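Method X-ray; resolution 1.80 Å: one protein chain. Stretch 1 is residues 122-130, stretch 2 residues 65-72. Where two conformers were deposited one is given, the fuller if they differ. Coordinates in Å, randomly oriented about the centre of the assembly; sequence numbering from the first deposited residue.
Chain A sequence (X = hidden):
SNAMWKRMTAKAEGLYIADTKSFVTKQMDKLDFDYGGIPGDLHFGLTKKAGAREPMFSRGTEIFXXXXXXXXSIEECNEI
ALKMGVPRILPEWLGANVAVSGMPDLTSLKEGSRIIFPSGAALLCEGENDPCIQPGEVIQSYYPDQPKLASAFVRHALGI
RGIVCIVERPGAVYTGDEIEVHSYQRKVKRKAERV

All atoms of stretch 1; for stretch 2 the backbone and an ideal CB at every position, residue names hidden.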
# COMPACT_ATOMS: atom_id res chain seq x y z
N ALA A 122 -11.18 -9.43 3.02
CA ALA A 122 -9.80 -9.18 3.42
C ALA A 122 -9.37 -7.73 3.24
O ALA A 122 -9.70 -7.08 2.25
CB ALA A 122 -8.86 -10.10 2.65
N LEU A 123 -8.61 -7.24 4.21
CA LEU A 123 -8.09 -5.88 4.19
C LEU A 123 -6.57 -5.89 4.02
O LEU A 123 -5.87 -6.70 4.64
CB LEU A 123 -8.45 -5.15 5.49
CG LEU A 123 -9.95 -5.00 5.79
CD1 LEU A 123 -10.15 -4.27 7.10
CD2 LEU A 123 -10.61 -4.25 4.65
N LEU A 124 -6.09 -5.00 3.16
CA LEU A 124 -4.65 -4.86 2.90
C LEU A 124 -4.19 -3.66 3.72
O LEU A 124 -4.71 -2.56 3.55
CB LEU A 124 -4.41 -4.60 1.42
CG LEU A 124 -2.98 -4.18 1.02
CD1 LEU A 124 -2.01 -5.33 1.26
CD2 LEU A 124 -2.97 -3.76 -0.45
N CYS A 125 -3.22 -3.86 4.60
CA CYS A 125 -2.74 -2.75 5.43
C CYS A 125 -1.96 -1.68 4.64
O CYS A 125 -0.98 -1.98 3.95
CB CYS A 125 -1.87 -3.29 6.56
SG CYS A 125 -1.31 -1.98 7.68
N GLU A 126 -2.41 -0.43 4.75
CA GLU A 126 -1.74 0.68 4.09
C GLU A 126 -1.04 1.62 5.08
O GLU A 126 -0.85 2.81 4.82
CB GLU A 126 -2.73 1.47 3.22
CG GLU A 126 -3.10 0.77 1.91
CD GLU A 126 -1.93 0.64 0.94
OE1 GLU A 126 -1.15 1.61 0.81
OE2 GLU A 126 -1.79 -0.42 0.29
N GLY A 127 -0.66 1.07 6.23
CA GLY A 127 0.09 1.85 7.20
C GLY A 127 -0.63 2.69 8.24
O GLY A 127 -1.85 2.70 8.33
N GLU A 128 0.18 3.41 9.00
CA GLU A 128 -0.31 4.26 10.08
C GLU A 128 -1.23 5.38 9.65
O GLU A 128 -1.04 6.01 8.61
CB GLU A 128 0.86 4.90 10.83
CG GLU A 128 1.86 3.93 11.42
CD GLU A 128 2.88 4.65 12.27
OE1 GLU A 128 3.88 4.01 12.67
OE2 GLU A 128 2.69 5.86 12.54
N ASN A 129 -2.23 5.64 10.48
CA ASN A 129 -3.16 6.72 10.22
C ASN A 129 -2.64 7.86 11.09
O ASN A 129 -2.72 7.81 12.31
CB ASN A 129 -4.57 6.31 10.65
CG ASN A 129 -5.61 7.34 10.28
OD1 ASN A 129 -5.37 8.21 9.44
ND2 ASN A 129 -6.78 7.25 10.89
N ASP A 130 -2.08 8.88 10.44
CA ASP A 130 -1.52 10.03 11.15
C ASP A 130 -2.62 10.87 11.79
O ASP A 130 -3.59 11.24 11.12
CB ASP A 130 -0.70 10.89 10.18
CG ASP A 130 0.09 11.97 10.88
OD1 ASP A 130 0.90 11.63 11.76
OD2 ASP A 130 -0.09 13.15 10.53
N UNK A 65 -7.97 6.27 -4.10
CA UNK A 65 -8.39 6.25 -2.70
C UNK A 65 -7.73 5.12 -1.91
O UNK A 65 -8.20 3.98 -1.88
CB UNK A 65 -9.91 6.12 -2.62
N UNK A 66 -6.62 5.46 -1.27
CA UNK A 66 -5.82 4.54 -0.49
C UNK A 66 -6.38 4.31 0.92
O UNK A 66 -6.16 3.27 1.53
CB UNK A 66 -4.39 5.06 -0.40
N UNK A 67 -7.09 5.30 1.45
CA UNK A 67 -7.66 5.22 2.79
C UNK A 67 -9.13 4.80 2.75
O UNK A 67 -10.03 5.59 3.07
CB UNK A 67 -7.52 6.57 3.50
N UNK A 68 -9.37 3.56 2.35
CA UNK A 68 -10.72 3.02 2.23
C UNK A 68 -11.36 2.59 3.54
O UNK A 68 -12.55 2.78 3.74
CB UNK A 68 -10.70 1.82 1.28
N UNK A 69 -10.57 1.99 4.42
CA UNK A 69 -11.08 1.50 5.70
C UNK A 69 -10.16 1.95 6.83
O UNK A 69 -8.94 1.84 6.73
CB UNK A 69 -11.21 -0.02 5.69
N UNK A 70 -10.75 2.47 7.90
CA UNK A 70 -9.98 2.94 9.05
C UNK A 70 -10.16 1.97 10.21
O UNK A 70 -11.29 1.60 10.54
CB UNK A 70 -10.41 4.35 9.46
N UNK A 71 -9.05 1.56 10.82
CA UNK A 71 -9.10 0.62 11.94
C UNK A 71 -8.36 1.13 13.18
O UNK A 71 -7.28 1.71 13.07
CB UNK A 71 -8.51 -0.72 11.51
N UNK A 72 -8.96 0.90 14.35
CA UNK A 72 -8.34 1.28 15.62
C UNK A 72 -8.50 0.08 16.55
O UNK A 72 -9.38 -0.75 16.36
CB UNK A 72 -8.97 2.54 16.21

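Position 65 lies beyond the reach of stretch 1: its CB has none of those atoms within 5.5 Å, so stretch 1 places no demand on the side chain. The residue is Asn65, whose contribution within its own stretch comes from the backbone, where its O accepts a hydrogen bond from the side chain of position 68.

At position 66 the CA-to-CB bond points sideways, yet the ideal CB is 4.9 Å from Glu126 OE1. The carboxylate favours a donor, and a positive charge most of all; lysine or arginine would suit, and a shorter polar side chain might also serve. The residue is Arg66. Its chi1, chi2 and chi3 are all t, and the extended chain runs past the carboxylate, so that NE, rather than the tip alone, meets the charge. Arg66 NE donates to Glu126 OE1 at 2.7 Å with an angle of 163°, forming a salt bridge, while Arg66 NH2 adds a weak bond to the same OE1 at 3.4 Å. A water bridges the pair, accepting from Arg66 NH2 at 3.1 Å and lying 2.8 Å from Glu126 OE1, to which it can donate. The guanidinium also lies with one face beneath Glu126 O; Arg66 NH2 is 3.1 Å from that oxygen, but the angle is too poor for a hydrogen bond.

Position 67 also directs its CB sideways, with no atom of stretch 1 within 5.5 Å. A short side chain would therefore make no contact, whereas a long one could turn back toward the amide of Asn129, which offers both an acceptor and a donor. Lysine, glutamine or arginine are all plausible. Arg67 spans the gap with chi angles m, t and p, the bend at chi3 helping to bring its end nearer. Asn129 OD1 sits at the guanidinium edge, near its plane, and accepts from both Arg67 NH1 (2.9 Å) and Arg67 NH2 (2.8 Å), a forked arrangement.

Position 68 is out of reach, and many residues would fit. Gln68 folds back on its own stretch, its NE2 donating to Asn65 O at 3.0 Å.

At position 69, in a strand, CB points toward stretch 1 and stands 4.4 Å from Leu123 CD2. An apolar residue is expected: valine, leucine or isoleucine. Ile69 packs its CG1 against Leu123 CD2 at 4.0 Å.

Position 70 points sideways, its CB 4.9 Å from Asn129 ND2. A small polar side chain suits, though alanine or threonine could be imagined. Ser70 OG stays 3.9 Å from Asn129 ND2, too far for a direct bond; two waters fill in, each hydrogen-bonded to Ser70 OG and accepting from Asn129 ND2.

Position 71 has no stretch 1 atom within 5.5 Å of its CB, so contact needs a longer chain, and apolar Leu123 favours leucine, isoleucine or methionine. Ile71, with chi2 t, extends CD1 to 3.6 Å from Leu123 CD1.

Position 72 is out of reach; a beta-branched residue suits its extended backbone, and Val72 occupies it.

Stretch 2 65-72: NRRQISIV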
# COMPACT_ATOMS: atom_id res chain seq x y z
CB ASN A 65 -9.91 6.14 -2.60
CG ASN A 65 -10.40 6.08 -1.16
OD1 ASN A 65 -9.72 6.53 -0.24
ND2 ASN A 65 -11.60 5.53 -0.97
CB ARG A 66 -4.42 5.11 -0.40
CG ARG A 66 -3.44 4.30 0.38
CD ARG A 66 -2.21 5.14 0.69
NE ARG A 66 -1.13 4.30 1.17
CZ ARG A 66 -0.18 4.71 2.00
NH1 ARG A 66 -0.18 5.96 2.45
NH2 ARG A 66 0.78 3.88 2.38
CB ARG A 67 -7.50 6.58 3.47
CG ARG A 67 -6.03 7.01 3.64
CD ARG A 67 -5.91 8.50 3.94
NE ARG A 67 -6.66 8.87 5.13
CZ ARG A 67 -6.22 8.73 6.38
NH1 ARG A 67 -5.01 8.24 6.61
NH2 ARG A 67 -7.01 9.05 7.39
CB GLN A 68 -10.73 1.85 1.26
CG GLN A 68 -10.45 2.26 -0.18
CD GLN A 68 -10.20 1.07 -1.08
OE1 GLN A 68 -10.67 -0.04 -0.82
NE2 GLN A 68 -9.47 1.30 -2.17
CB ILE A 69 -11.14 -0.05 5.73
CG1 ILE A 69 -12.03 -0.56 4.59
CG2 ILE A 69 -11.68 -0.53 7.07
CD1 ILE A 69 -13.51 -0.23 4.75
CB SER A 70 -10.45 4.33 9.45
OG SER A 70 -9.75 4.78 10.59
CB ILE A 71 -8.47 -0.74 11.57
CG1 ILE A 71 -9.07 -1.29 10.28
CG2 ILE A 71 -8.67 -1.73 12.72
CD1 ILE A 71 -8.50 -2.63 9.86
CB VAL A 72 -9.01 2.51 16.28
CG1 VAL A 72 -8.92 3.72 15.37
CG2 VAL A 72 -10.47 2.21 16.63
O HOH W 1 1.64 1.69 0.29
O HOH W 2 -7.04 4.60 12.30
O HOH W 3 -9.38 7.86 9.79
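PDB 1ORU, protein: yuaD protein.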